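Local coordinates for ABC transporter, periplasmic substrate-binding protein (Thermotoga maritima, PDB 2HPG) that probably captures a solute in the periplasm for a tripartite ATP-independent (TRAP) transport system, as a thermophilic extracellular solute-binding protein of family 7, at residues K8-R12 with W237-P242; Y80-V86 with W120-L124; L89-F95 with A298-Y302; V207-Y213 with C276-M281. Residue numbers count along the deposited sequence, not the author numbering.

Contact 1: K8-R12 with W237-P242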
loop_
_atom_site.group_PDB
_atom_site.type_symbol
_atom_site.label_atom_id
_atom_site.label_comp_id
_atom_site.label_asym_id
_atom_site.label_seq_id
_atom_site.Cartn_x
_atom_site.Cartn_y
_atom_site.Cartn_z
ATOM N N LYS A 8 -26.271 -16.014 4.453
ATOM C CA LYS A 8 -25.728 -17.289 4.903
ATOM C C LYS A 8 -24.282 -17.161 5.397
ATOM O O LYS A 8 -23.860 -17.883 6.296
ATOM C CB LYS A 8 -25.784 -18.312 3.768
ATOM C CG LYS A 8 -25.305 -19.696 4.162
ATOM C CD LYS A 8 -25.674 -20.735 3.127
ATOM C CE LYS A 8 -25.071 -22.062 3.492
ATOM N NZ LYS A 8 -25.249 -23.085 2.427
ATOM N N TYR A 9 -23.515 -16.279 4.771
ATOM C CA TYR A 9 -22.138 -16.023 5.150
ATOM C C TYR A 9 -21.987 -14.529 5.348
ATOM O O TYR A 9 -22.519 -13.748 4.568
ATOM C CB TYR A 9 -21.188 -16.472 4.050
ATOM C CG TYR A 9 -21.378 -17.896 3.584
ATOM C CD1 TYR A 9 -20.714 -18.935 4.204
ATOM C CD2 TYR A 9 -22.196 -18.193 2.499
ATOM C CE1 TYR A 9 -20.864 -20.236 3.777
ATOM C CE2 TYR A 9 -22.349 -19.491 2.058
ATOM C CZ TYR A 9 -21.680 -20.514 2.711
ATOM O OH TYR A 9 -21.815 -21.826 2.296
ATOM N N THR A 10 -21.292 -14.132 6.408
ATOM C CA THR A 10 -21.015 -12.723 6.656
ATOM C C THR A 10 -19.507 -12.558 6.823
ATOM O O THR A 10 -18.864 -13.354 7.522
ATOM C CB THR A 10 -21.778 -12.198 7.876
ATOM O OG1 THR A 10 -23.179 -12.320 7.630
ATOM C CG2 THR A 10 -21.474 -10.729 8.120
ATOM N N LEU A 11 -18.953 -11.575 6.103
ATOM C CA LEU A 11 -17.530 -11.222 6.176
ATOM C C LEU A 11 -17.437 -9.804 6.730
ATOM O O LEU A 11 -18.089 -8.904 6.212
ATOM C CB LEU A 11 -16.878 -11.266 4.781
ATOM C CG LEU A 11 -15.387 -10.878 4.720
ATOM C CD1 LEU A 11 -14.519 -11.832 5.534
ATOM C CD2 LEU A 11 -14.896 -10.814 3.253
ATOM N N ARG A 12 -16.623 -9.607 7.767
ATOM C CA ARG A 12 -16.324 -8.269 8.284
ATOM C C ARG A 12 -14.917 -7.855 7.861
ATOM O O ARG A 12 -13.935 -8.461 8.269
ATOM C CB ARG A 12 -16.486 -8.255 9.796
ATOM C CG ARG A 12 -17.859 -8.759 10.168
ATOM C CD ARG A 12 -18.273 -8.509 11.608
ATOM N NE ARG A 12 -19.665 -8.928 11.762
ATOM C CZ ARG A 12 -20.082 -10.188 11.832
ATOM N NH1 ARG A 12 -19.229 -11.216 11.801
ATOM N NH2 ARG A 12 -21.370 -10.430 11.936
ATOM N N TRP A 237 -11.947 -19.870 6.366
ATOM C CA TRP A 237 -13.239 -19.306 6.003
ATOM C C TRP A 237 -13.477 -19.274 4.492
ATOM O O TRP A 237 -14.534 -19.672 4.009
ATOM C CB TRP A 237 -13.372 -17.875 6.543
ATOM C CG TRP A 237 -14.670 -17.268 6.176
ATOM C CD1 TRP A 237 -15.860 -17.487 6.784
ATOM C CD2 TRP A 237 -14.934 -16.373 5.081
ATOM N NE1 TRP A 237 -16.857 -16.782 6.146
ATOM C CE2 TRP A 237 -16.312 -16.086 5.102
ATOM C CE3 TRP A 237 -14.141 -15.796 4.083
ATOM C CZ2 TRP A 237 -16.919 -15.238 4.176
ATOM C CZ3 TRP A 237 -14.748 -14.953 3.153
ATOM C CH2 TRP A 237 -16.124 -14.685 3.209
ATOM N N PHE A 238 -12.515 -18.744 3.745
ATOM C CA PHE A 238 -12.669 -18.650 2.296
ATOM C C PHE A 238 -12.973 -20.030 1.709
ATOM O O PHE A 238 -13.905 -20.181 0.924
ATOM C CB PHE A 238 -11.407 -18.067 1.654
ATOM C CG PHE A 238 -11.580 -17.703 0.214
ATOM C CD1 PHE A 238 -12.427 -16.663 -0.148
ATOM C CD2 PHE A 238 -10.901 -18.396 -0.784
ATOM C CE1 PHE A 238 -12.591 -16.313 -1.486
ATOM C CE2 PHE A 238 -11.057 -18.054 -2.124
ATOM C CZ PHE A 238 -11.900 -17.014 -2.474
ATOM N N ASN A 239 -12.193 -21.025 2.129
ATOM C CA ASN A 239 -12.343 -22.414 1.669
ATOM C C ASN A 239 -13.679 -23.054 2.077
ATOM O O ASN A 239 -14.146 -23.986 1.427
ATOM C CB ASN A 239 -11.181 -23.279 2.188
ATOM C CG ASN A 239 -9.830 -22.916 1.559
ATOM O OD1 ASN A 239 -9.761 -22.239 0.533
ATOM N ND2 ASN A 239 -8.749 -23.381 2.181
ATOM N N SER A 240 -14.295 -22.541 3.140
ATOM C CA SER A 240 -15.613 -23.006 3.570
ATOM C C SER A 240 -16.728 -22.562 2.630
ATOM O O SER A 240 -17.847 -23.074 2.707
ATOM C CB SER A 240 -15.924 -22.494 4.976
ATOM O OG SER A 240 -16.538 -21.209 4.934
ATOM N N LEU A 241 -16.444 -21.578 1.782
ATOM C CA LEU A 241 -17.426 -21.062 0.849
ATOM C C LEU A 241 -17.497 -21.967 -0.354
ATOM O O LEU A 241 -16.511 -22.617 -0.686
ATOM C CB LEU A 241 -17.026 -19.681 0.321
ATOM C CG LEU A 241 -17.125 -18.414 1.165
ATOM C CD1 LEU A 241 -16.686 -17.256 0.272
ATOM C CD2 LEU A 241 -18.519 -18.169 1.701
ATOM N N PRO A 242 -18.640 -21.959 -1.054
ATOM C CA PRO A 242 -18.710 -22.654 -2.327
ATOM C C PRO A 242 -17.750 -22.040 -3.339
ATOM O O PRO A 242 -17.529 -20.838 -3.307
ATOM C CB PRO A 242 -20.153 -22.442 -2.790
ATOM C CG PRO A 242 -20.816 -21.614 -1.781
ATOM C CD PRO A 242 -19.896 -21.287 -0.690
#
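This is an apolar strand-to-helix contact at the periphery of the chain, where strand 9-14 meets helix 235-240 and the residues after it. Two aromatic residues, one from each segment, do most of the work. The Tyr9 ring lies over Leu241, whose CD2 sits 3.5 Å from the centroid of the Tyr9 ring and 17° off its normal. This is a CH-pi contact over the ring face. Tyr9 CZ also comes within 3.9 Å of Pro242 CD. Strand 9-14 is a parallel strand of the large mixed sheet, paired with strands 42-47 and 68-73, in the alpha/beta fold of periplasmic solute-binding proteins. Trp237 packs against Leu11, two residues on along the strand. Leu11 CD1 lies 4.1 Å from the centroid of the Trp237 six-membered ring, again over a face, and Leu11 CB is 3.8 Å from Trp237 CH2. Leu11 further touches Val233, and Leu241 touches Ile249 of helix 243-278. Within 237-242, Ser240 OG donates a 2.7 Å hydrogen bond to Trp237 O.

Contact 2: Y80-V86 with W120-L124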
loop_
_atom_site.group_PDB
_atom_site.type_symbol
_atom_site.label_atom_id
_atom_site.label_comp_id
_atom_site.label_asym_id
_atom_site.label_seq_id
_atom_site.Cartn_x
_atom_site.Cartn_y
_atom_site.Cartn_z
ATOM N N TYR A 80 5.844 -12.816 7.503
ATOM C CA TYR A 80 5.496 -14.232 7.533
ATOM C C TYR A 80 6.220 -15.013 6.454
ATOM O O TYR A 80 7.032 -15.882 6.783
ATOM C CB TYR A 80 3.976 -14.388 7.452
ATOM C CG TYR A 80 3.346 -13.647 8.595
ATOM C CD1 TYR A 80 3.268 -14.219 9.861
ATOM C CD2 TYR A 80 2.924 -12.337 8.438
ATOM C CE1 TYR A 80 2.744 -13.525 10.918
ATOM C CE2 TYR A 80 2.412 -11.635 9.489
ATOM C CZ TYR A 80 2.319 -12.226 10.726
ATOM O OH TYR A 80 1.776 -11.509 11.759
ATOM N N VAL A 81 5.953 -14.698 5.188
ATOM C CA VAL A 81 6.739 -15.223 4.069
ATOM C C VAL A 81 7.666 -14.099 3.588
ATOM O O VAL A 81 7.240 -13.213 2.857
ATOM C CB VAL A 81 5.841 -15.727 2.919
ATOM C CG1 VAL A 81 6.678 -16.013 1.652
ATOM C CG2 VAL A 81 5.069 -16.968 3.342
ATOM N N LYS A 82 8.923 -14.146 4.022
ATOM C CA LYS A 82 9.848 -13.014 3.907
ATOM C C LYS A 82 9.852 -12.323 2.550
ATOM O O LYS A 82 9.774 -11.093 2.479
ATOM C CB LYS A 82 11.280 -13.436 4.238
ATOM C CG LYS A 82 12.342 -12.396 3.827
ATOM C CD LYS A 82 13.782 -12.828 4.125
ATOM C CE LYS A 82 14.474 -13.339 2.870
ATOM N NZ LYS A 82 15.955 -13.378 3.036
ATOM N N ASP A 83 9.956 -13.112 1.487
ATOM C CA ASP A 83 10.229 -12.584 0.162
ATOM C C ASP A 83 9.135 -11.716 -0.433
ATOM O O ASP A 83 9.425 -10.846 -1.261
ATOM C CB ASP A 83 10.510 -13.719 -0.824
ATOM C CG ASP A 83 11.866 -14.341 -0.635
ATOM O OD1 ASP A 83 12.647 -13.899 0.233
ATOM O OD2 ASP A 83 12.151 -15.294 -1.389
ATOM N N ILE A 84 7.886 -11.949 -0.050
ATOM C CA ILE A 84 6.771 -11.158 -0.593
ATOM C C ILE A 84 6.904 -9.669 -0.207
ATOM O O ILE A 84 6.356 -8.791 -0.876
ATOM C CB ILE A 84 5.400 -11.724 -0.153
ATOM C CG1 ILE A 84 4.266 -11.158 -1.025
ATOM C CG2 ILE A 84 5.135 -11.453 1.319
ATOM C CD1 ILE A 84 2.955 -11.893 -0.855
ATOM N N GLY A 85 7.643 -9.428 0.870
ATOM C CA GLY A 85 8.003 -8.103 1.364
ATOM C C GLY A 85 8.805 -7.226 0.414
ATOM O O GLY A 85 8.882 -6.009 0.610
ATOM N N VAL A 86 9.369 -7.827 -0.631
ATOM C CA VAL A 86 10.049 -7.068 -1.672
ATOM C C VAL A 86 9.123 -6.010 -2.325
ATOM O O VAL A 86 9.602 -4.975 -2.819
ATOM C CB VAL A 86 10.669 -8.017 -2.763
ATOM C CG1 VAL A 86 9.609 -8.564 -3.655
ATOM C CG2 VAL A 86 11.753 -7.263 -3.566
ATOM N N TRP A 120 4.588 -18.022 -3.223
ATOM C CA TRP A 120 4.491 -17.253 -1.975
ATOM C C TRP A 120 3.083 -17.250 -1.414
ATOM O O TRP A 120 2.913 -17.287 -0.205
ATOM C CB TRP A 120 4.902 -15.792 -2.194
ATOM C CG TRP A 120 6.327 -15.590 -2.560
ATOM C CD1 TRP A 120 7.368 -16.418 -2.280
ATOM C CD2 TRP A 120 6.883 -14.458 -3.239
ATOM N NE1 TRP A 120 8.535 -15.885 -2.759
ATOM C CE2 TRP A 120 8.268 -14.681 -3.353
ATOM C CE3 TRP A 120 6.343 -13.286 -3.770
ATOM C CZ2 TRP A 120 9.129 -13.770 -3.983
ATOM C CZ3 TRP A 120 7.189 -12.380 -4.392
ATOM C CH2 TRP A 120 8.571 -12.625 -4.486
ATOM N N LEU A 121 2.085 -17.178 -2.297
ATOM C CA LEU A 121 0.688 -17.103 -1.885
ATOM C C LEU A 121 0.183 -18.438 -1.359
ATOM O O LEU A 121 -0.716 -18.477 -0.519
ATOM C CB LEU A 121 -0.200 -16.637 -3.040
ATOM C CG LEU A 121 0.085 -15.230 -3.562
ATOM C CD1 LEU A 121 -0.883 -14.877 -4.698
ATOM C CD2 LEU A 121 0.043 -14.205 -2.427
ATOM N N LYS A 122 0.750 -19.523 -1.875
ATOM C CA LYS A 122 0.440 -20.862 -1.398
ATOM C C LYS A 122 1.060 -21.101 -0.029
ATOM O O LYS A 122 0.456 -21.766 0.798
ATOM C CB LYS A 122 0.963 -21.906 -2.379
ATOM C CG LYS A 122 0.514 -23.322 -2.076
ATOM C CD LYS A 122 0.837 -24.243 -3.246
ATOM C CE LYS A 122 0.403 -25.678 -3.002
ATOM N NZ LYS A 122 0.628 -26.504 -4.227
ATOM N N GLU A 123 2.264 -20.569 0.196
ATOM C CA GLU A 123 2.930 -20.631 1.504
ATOM C C GLU A 123 2.197 -19.809 2.558
ATOM O O GLU A 123 2.134 -20.207 3.712
ATOM C CB GLU A 123 4.380 -20.145 1.413
ATOM C CG GLU A 123 5.269 -21.024 0.536
ATOM C CD GLU A 123 6.681 -20.469 0.286
ATOM O OE1 GLU A 123 7.035 -19.373 0.784
ATOM O OE2 GLU A 123 7.447 -21.162 -0.426
ATOM N N LEU A 124 1.657 -18.659 2.164
ATOM C CA LEU A 124 0.894 -17.825 3.087
ATOM C C LEU A 124 -0.356 -18.564 3.531
ATOM O O LEU A 124 -0.720 -18.534 4.697
ATOM C CB LEU A 124 0.504 -16.481 2.452
ATOM C CG LEU A 124 1.510 -15.329 2.554
ATOM C CD1 LEU A 124 1.011 -14.140 1.729
ATOM C CD2 LEU A 124 1.767 -14.921 4.002
HETATM O O HOH W 1 11.112 -17.031 -3.311
#
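Loop residues 80 and 81 and the start of a 3-10 segment at 82-86 pack against one side of helix 115-128, in the alpha/beta fold of a family 7 solute-binding protein. The main bump is the Trp120 indole. It enters a hollow lined by Val81, Asp83, Ile84 and Val86. The backbone forms part of that hollow: Ile84 CA lies over the ring face, 4.2 Å from the centroid of the Trp120 six-membered ring. Val81 CG1 approaches Trp120 CD1 at 4.0 Å, and Val86 CG1 reaches Trp120 CH2 at 4.3 Å. Two smaller bumps come from 80-86. Val81 CG2 meets Leu124 CD2 at 3.9 Å. Ile84 CD1 sits over the notch where two leucines meet, 4.0 Å from Leu121 CD2 and 3.9 Å from Leu124 CD1. Leu314 of helix 308-318 also touches Trp120, and Leu121 and Leu124 rest on strand 130-146. The polar part of the indole is joined to the first segment through a water, which accepts from Trp120 NE1 at 2.9 Å and donates to Asp83 OD2 at 2.8 Å.

Contact 3: L89-F95 with A298-Y302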
loop_
_atom_site.group_PDB
_atom_site.type_symbol
_atom_site.label_atom_id
_atom_site.label_comp_id
_atom_site.label_asym_id
_atom_site.label_seq_id
_atom_site.Cartn_x
_atom_site.Cartn_y
_atom_site.Cartn_z
ATOM N N LEU A 89 9.289 -2.296 -0.889
ATOM C CA LEU A 89 10.575 -1.642 -0.881
ATOM C C LEU A 89 10.633 -0.490 -1.897
ATOM O O LEU A 89 9.897 -0.468 -2.904
ATOM C CB LEU A 89 11.706 -2.672 -1.090
ATOM C CG LEU A 89 12.066 -3.484 0.153
ATOM C CD1 LEU A 89 13.213 -4.417 -0.165
ATOM C CD2 LEU A 89 12.452 -2.595 1.300
ATOM N N ALA A 90 11.490 0.481 -1.590
ATOM C CA ALA A 90 11.627 1.691 -2.400
ATOM C C ALA A 90 11.875 1.336 -3.847
ATOM O O ALA A 90 12.672 0.464 -4.134
ATOM C CB ALA A 90 12.758 2.583 -1.868
ATOM N N TYR A 91 11.150 2.006 -4.739
ATOM C CA TYR A 91 11.268 1.862 -6.208
ATOM C C TYR A 91 10.956 0.502 -6.810
ATOM O O TYR A 91 11.147 0.339 -8.008
ATOM C CB TYR A 91 12.627 2.377 -6.734
ATOM C CG TYR A 91 12.768 3.848 -6.502
ATOM C CD1 TYR A 91 13.543 4.330 -5.466
ATOM C CD2 TYR A 91 12.062 4.763 -7.279
ATOM C CE1 TYR A 91 13.631 5.687 -5.222
ATOM C CE2 TYR A 91 12.163 6.133 -7.042
ATOM C CZ TYR A 91 12.952 6.580 -6.026
ATOM O OH TYR A 91 13.035 7.939 -5.771
ATOM N N PHE A 92 10.429 -0.442 -6.021
ATOM C CA PHE A 92 10.017 -1.747 -6.551
ATOM C C PHE A 92 9.285 -1.667 -7.903
ATOM O O PHE A 92 9.656 -2.357 -8.856
ATOM C CB PHE A 92 9.163 -2.552 -5.526
ATOM C CG PHE A 92 8.548 -3.806 -6.116
ATOM C CD1 PHE A 92 9.301 -4.973 -6.227
ATOM C CD2 PHE A 92 7.255 -3.796 -6.612
ATOM C CE1 PHE A 92 8.759 -6.121 -6.814
ATOM C CE2 PHE A 92 6.706 -4.921 -7.218
ATOM C CZ PHE A 92 7.455 -6.101 -7.301
ATOM N N ILE A 93 8.226 -0.874 -8.016
ATOM C CA ILE A 93 7.447 -0.904 -9.265
ATOM C C ILE A 93 8.293 -0.344 -10.427
ATOM O O ILE A 93 8.070 -0.695 -11.597
ATOM C CB ILE A 93 6.069 -0.176 -9.160
ATOM C CG1 ILE A 93 5.044 -0.826 -10.090
ATOM C CG2 ILE A 93 6.187 1.292 -9.495
ATOM C CD1 ILE A 93 4.486 -2.152 -9.564
ATOM N N ASP A 94 9.271 0.501 -10.106
ATOM C CA ASP A 94 10.148 1.071 -11.145
ATOM C C ASP A 94 11.172 0.058 -11.612
ATOM O O ASP A 94 11.432 -0.056 -12.800
ATOM C CB ASP A 94 10.854 2.335 -10.667
ATOM C CG ASP A 94 9.980 3.558 -10.781
ATOM O OD1 ASP A 94 10.119 4.297 -11.777
ATOM O OD2 ASP A 94 9.127 3.756 -9.901
ATOM N N PHE A 95 11.756 -0.667 -10.671
ATOM C CA PHE A 95 12.613 -1.803 -10.992
ATOM C C PHE A 95 11.877 -2.869 -11.789
ATOM O O PHE A 95 12.495 -3.569 -12.583
ATOM C CB PHE A 95 13.203 -2.412 -9.731
ATOM C CG PHE A 95 14.105 -1.481 -8.963
ATOM C CD1 PHE A 95 15.004 -0.659 -9.613
ATOM C CD2 PHE A 95 14.113 -1.496 -7.581
ATOM C CE1 PHE A 95 15.858 0.168 -8.894
ATOM C CE2 PHE A 95 14.943 -0.673 -6.862
ATOM C CZ PHE A 95 15.819 0.162 -7.518
ATOM N N ALA A 298 18.539 2.991 -3.110
ATOM C CA ALA A 298 17.490 2.057 -2.685
ATOM C C ALA A 298 17.943 0.587 -2.648
ATOM O O ALA A 298 17.514 -0.172 -1.774
ATOM C CB ALA A 298 16.247 2.202 -3.571
ATOM N N LYS A 299 18.808 0.196 -3.585
ATOM C CA LYS A 299 19.320 -1.185 -3.675
ATOM C C LYS A 299 19.876 -1.704 -2.353
ATOM O O LYS A 299 19.748 -2.882 -2.050
ATOM C CB LYS A 299 20.385 -1.316 -4.780
ATOM C CG LYS A 299 19.857 -1.073 -6.214
ATOM C CD LYS A 299 18.908 -2.196 -6.704
ATOM C CE LYS A 299 18.745 -2.201 -8.242
ATOM N NZ LYS A 299 18.434 -3.565 -8.802
ATOM N N GLN A 300 20.471 -0.834 -1.550
ATOM C CA GLN A 300 21.023 -1.249 -0.256
ATOM C C GLN A 300 19.959 -1.715 0.770
ATOM O O GLN A 300 20.266 -2.482 1.683
ATOM C CB GLN A 300 21.869 -0.119 0.340
ATOM C CG GLN A 300 22.752 -0.526 1.537
ATOM C CD GLN A 300 23.726 -1.661 1.206
ATOM O OE1 GLN A 300 24.381 -1.652 0.161
ATOM N NE2 GLN A 300 23.812 -2.645 2.094
ATOM N N ALA A 301 18.725 -1.235 0.645
ATOM C CA ALA A 301 17.632 -1.738 1.476
ATOM C C ALA A 301 17.292 -3.178 1.083
ATOM O O ALA A 301 17.039 -4.017 1.940
ATOM C CB ALA A 301 16.401 -0.837 1.350
ATOM N N TYR A 302 17.306 -3.464 -0.211
ATOM C CA TYR A 302 17.048 -4.814 -0.697
ATOM C C TYR A 302 18.096 -5.786 -0.119
ATOM O O TYR A 302 17.757 -6.879 0.366
ATOM C CB TYR A 302 17.042 -4.863 -2.220
ATOM C CG TYR A 302 15.842 -4.190 -2.866
ATOM C CD1 TYR A 302 14.846 -4.930 -3.476
ATOM C CD2 TYR A 302 15.711 -2.804 -2.867
ATOM C CE1 TYR A 302 13.742 -4.310 -4.071
ATOM C CE2 TYR A 302 14.613 -2.183 -3.451
ATOM C CZ TYR A 302 13.630 -2.940 -4.040
ATOM O OH TYR A 302 12.550 -2.314 -4.620
#
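Helix 291-305 packs here against the turn 89-92 and the short helix 92-95 that follows it, joining parts of the chain that are 203 residues apart at their closest ends. Ala298 comes first. Its small side chain points at the first segment and touches three residues. Ala298 CB is 3.9 Å from both Ala90 CB and Tyr91 CD1, and 4.5 Å from Phe95 CZ. Lys299 bends back so that its end lies over the Phe95 ring. Lys299 NZ is 4.5 Å from the centroid of that ring and 10° off its normal, a cation-pi interaction. Ala301 follows, with its CB 4.3 Å from Leu89 CD2. Tyr302 ends the segment and holds the centre of the contact. Its OH donates a 2.8 Å hydrogen bond to Ala90 O, the carbonyl in the middle of the type II beta turn Leu89 to Phe92. The Tyr302 ring meets Leu89 by a CH-pi contact, with Leu89 CD1 3.7 Å from its centroid. It also receives the edge of Phe95 in an offset edge-to-face pair, with the centroids of Phe95 and Tyr302 5.6 Å apart and the planes at 73°. The site is buried. Helix 308-318 touches Phe92 and Tyr302, helix 167-176 touches Leu89 and Ala301, and Tyr91 is tied through its OH to Thr222 O of strand 218-234.

Contact 4: V207-Y213 with C276-M281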
loop_
_atom_site.group_PDB
_atom_site.type_symbol
_atom_site.label_atom_id
_atom_site.label_comp_id
_atom_site.label_asym_id
_atom_site.label_seq_id
_atom_site.Cartn_x
_atom_site.Cartn_y
_atom_site.Cartn_z
ATOM N N VAL A 207 -1.358 14.392 2.466
ATOM C CA VAL A 207 -0.856 15.717 2.840
ATOM C C VAL A 207 -2.008 16.711 2.891
ATOM O O VAL A 207 -2.128 17.485 3.840
ATOM C CB VAL A 207 0.219 16.231 1.867
ATOM C CG1 VAL A 207 0.568 17.711 2.169
ATOM C CG2 VAL A 207 1.476 15.334 1.933
ATOM N N TYR A 208 -2.872 16.691 1.884
ATOM C CA TYR A 208 -3.971 17.657 1.856
ATOM C C TYR A 208 -5.015 17.425 2.973
ATOM O O TYR A 208 -5.437 18.366 3.688
ATOM C CB TYR A 208 -4.678 17.659 0.501
ATOM C CG TYR A 208 -5.721 18.783 0.417
ATOM C CD1 TYR A 208 -5.335 20.079 0.162
ATOM C CD2 TYR A 208 -7.079 18.522 0.609
ATOM C CE1 TYR A 208 -6.276 21.119 0.103
ATOM C CE2 TYR A 208 -8.032 19.543 0.555
ATOM C CZ TYR A 208 -7.611 20.844 0.296
ATOM O OH TYR A 208 -8.525 21.903 0.219
ATOM N N ASN A 209 -5.488 16.195 3.078
ATOM C CA ASN A 209 -6.520 15.855 4.061
ATOM C C ASN A 209 -6.010 16.004 5.500
ATOM O O ASN A 209 -6.782 16.269 6.397
ATOM C CB ASN A 209 -7.051 14.446 3.817
ATOM C CG ASN A 209 -7.879 14.349 2.542
ATOM O OD1 ASN A 209 -8.583 15.290 2.172
ATOM N ND2 ASN A 209 -7.817 13.205 1.882
ATOM N N GLY A 210 -4.720 15.817 5.720
ATOM C CA GLY A 210 -4.143 16.070 7.042
ATOM C C GLY A 210 -3.812 17.528 7.352
ATOM O O GLY A 210 -3.299 17.829 8.463
ATOM N N GLY A 211 -4.059 18.422 6.385
ATOM C CA GLY A 211 -3.719 19.836 6.498
ATOM C C GLY A 211 -2.253 20.053 6.762
ATOM O O GLY A 211 -1.854 21.044 7.367
ATOM N N LEU A 212 -1.426 19.131 6.298
ATOM C CA LEU A 212 0.006 19.202 6.611
ATOM C C LEU A 212 0.725 20.343 5.871
ATOM O O LEU A 212 1.818 20.731 6.244
ATOM C CB LEU A 212 0.669 17.851 6.327
ATOM C CG LEU A 212 0.332 16.776 7.360
ATOM C CD1 LEU A 212 0.776 15.388 6.840
ATOM C CD2 LEU A 212 0.960 17.103 8.734
ATOM N N TYR A 213 0.085 20.907 4.853
ATOM C CA TYR A 213 0.599 22.084 4.169
ATOM C C TYR A 213 0.734 23.306 5.093
ATOM O O TYR A 213 1.467 24.240 4.779
ATOM C CB TYR A 213 -0.295 22.439 2.971
ATOM C CG TYR A 213 -1.762 22.515 3.309
ATOM C CD1 TYR A 213 -2.305 23.640 3.919
ATOM C CD2 TYR A 213 -2.607 21.466 3.001
ATOM C CE1 TYR A 213 -3.656 23.701 4.230
ATOM C CE2 TYR A 213 -3.950 21.516 3.323
ATOM C CZ TYR A 213 -4.472 22.640 3.923
ATOM O OH TYR A 213 -5.819 22.673 4.232
ATOM N N CYS A 276 -2.954 21.340 -3.185
ATOM C CA CYS A 276 -1.788 21.622 -2.338
ATOM C C CYS A 276 -1.032 22.861 -2.818
ATOM O O CYS A 276 -0.584 23.691 -2.021
ATOM C CB CYS A 276 -0.828 20.422 -2.302
ATOM S SG CYS A 276 -1.360 19.016 -1.236
ATOM N N ILE A 277 -0.859 22.959 -4.131
ATOM C CA ILE A 277 -0.306 24.157 -4.765
ATOM C C ILE A 277 -1.139 25.367 -4.374
ATOM O O ILE A 277 -0.606 26.375 -3.934
ATOM C CB ILE A 277 -0.239 24.006 -6.303
ATOM C CG1 ILE A 277 0.838 22.990 -6.684
ATOM C CG2 ILE A 277 0.115 25.336 -6.981
ATOM C CD1 ILE A 277 0.932 22.716 -8.185
ATOM N N GLU A 278 -2.451 25.240 -4.467
ATOM C CA GLU A 278 -3.350 26.320 -4.057
ATOM C C GLU A 278 -3.313 26.668 -2.558
ATOM O O GLU A 278 -3.789 27.730 -2.160
ATOM C CB GLU A 278 -4.762 25.982 -4.507
ATOM C CG GLU A 278 -4.853 25.958 -6.027
ATOM C CD GLU A 278 -5.942 25.068 -6.586
ATOM O OE1 GLU A 278 -6.713 24.437 -5.830
ATOM O OE2 GLU A 278 -6.014 24.988 -7.829
ATOM N N LYS A 279 -2.759 25.780 -1.734
ATOM C CA LYS A 279 -2.565 26.049 -0.307
ATOM C C LYS A 279 -1.160 26.526 -0.021
ATOM O O LYS A 279 -0.798 26.730 1.126
ATOM C CB LYS A 279 -2.895 24.805 0.534
ATOM C CG LYS A 279 -4.350 24.437 0.510
ATOM C CD LYS A 279 -5.182 25.466 1.288
ATOM C CE LYS A 279 -6.656 25.135 1.238
ATOM N NZ LYS A 279 -7.457 25.993 2.167
ATOM N N GLY A 280 -0.361 26.681 -1.070
ATOM C CA GLY A 280 0.890 27.396 -0.986
ATOM C C GLY A 280 2.124 26.523 -0.916
ATOM O O GLY A 280 3.196 27.022 -0.627
HETATM N N MSE A 281 1.985 25.229 -1.197
HETATM C CA MSE A 281 3.133 24.332 -1.172
HETATM C C MSE A 281 3.980 24.510 -2.414
HETATM O O MSE A 281 3.467 24.833 -3.485
HETATM C CB MSE A 281 2.693 22.879 -1.071
HETATM C CG MSE A 281 2.014 22.546 0.234
HETATM SE SE MSE A 281 1.976 20.616 0.432
HETATM C CE MSE A 281 3.804 20.280 1.064
#
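Two helix ends meet here side by side, those of helices 204-209 and 243-278. Each closes with a Schellman motif, in which Gly211 or Gly280 takes a positive phi after the last turn. Both turns bring the chain round so that a following residue, Tyr213 or Met281, joins the contact. Tyr213 adopts the p rotamer at chi1, and its ring stands against Lys279. Lys279 CB is 3.8 Å from the centroid of the Tyr213 ring and 18° off its normal, so the CH-pi contact falls on the ring face. Lys279 is m at chi1, which places its CG 3.9 Å from Tyr208 CE1, at the edge of that ring; chi2, also m, turns the chain beyond CG. Tyr208 has chi1 t, and its end comes nearer to the second segment than its CA-to-CB direction suggests. Cys276, with chi1 m, sets its SG 4.0 Å from Tyr208 CB and 4.1 Å from Val207 CG1. Met281, modelled as selenomethionine, is m, t, p. Its SE lies 3.7 Å from Val207 CG1, and its CG lies 3.6 Å from Tyr213 CB. Val207 and Met281 also touch Val145 of strand 130-146. The contact thus runs from buried Val207, Cys276 and Met281 out to an exposed lysine. Lys279 takes part through its aliphatic carbons. With no charge pairing between the segments, cohesion rests on shape fit and exclusion of water.

In the fold
Along the chain, contact 1 opens first and closes across 225 residues. Contact 2 forms wholly within that span, while contacts 3 and 4 cross it. Contact 4 lies within the span of contact 3. Contacts 2 and 3 are neighbours, with centres 17 Å apart. They touch where Val86 CG2 meets Tyr302 CE1 at 3.6 Å, and both border helix 308-318. Contacts 1 and 4 are farthest apart, about 42 Å between centres and on opposite sides of the chain's centre, yet helices 235-240 and 243-278 are consecutive. Contacts 2 and 4 touch strand 130-146; contacts 1 and 3 reach strand 218-234. Contacts 1 and 3 pack early and late parts of the chain together.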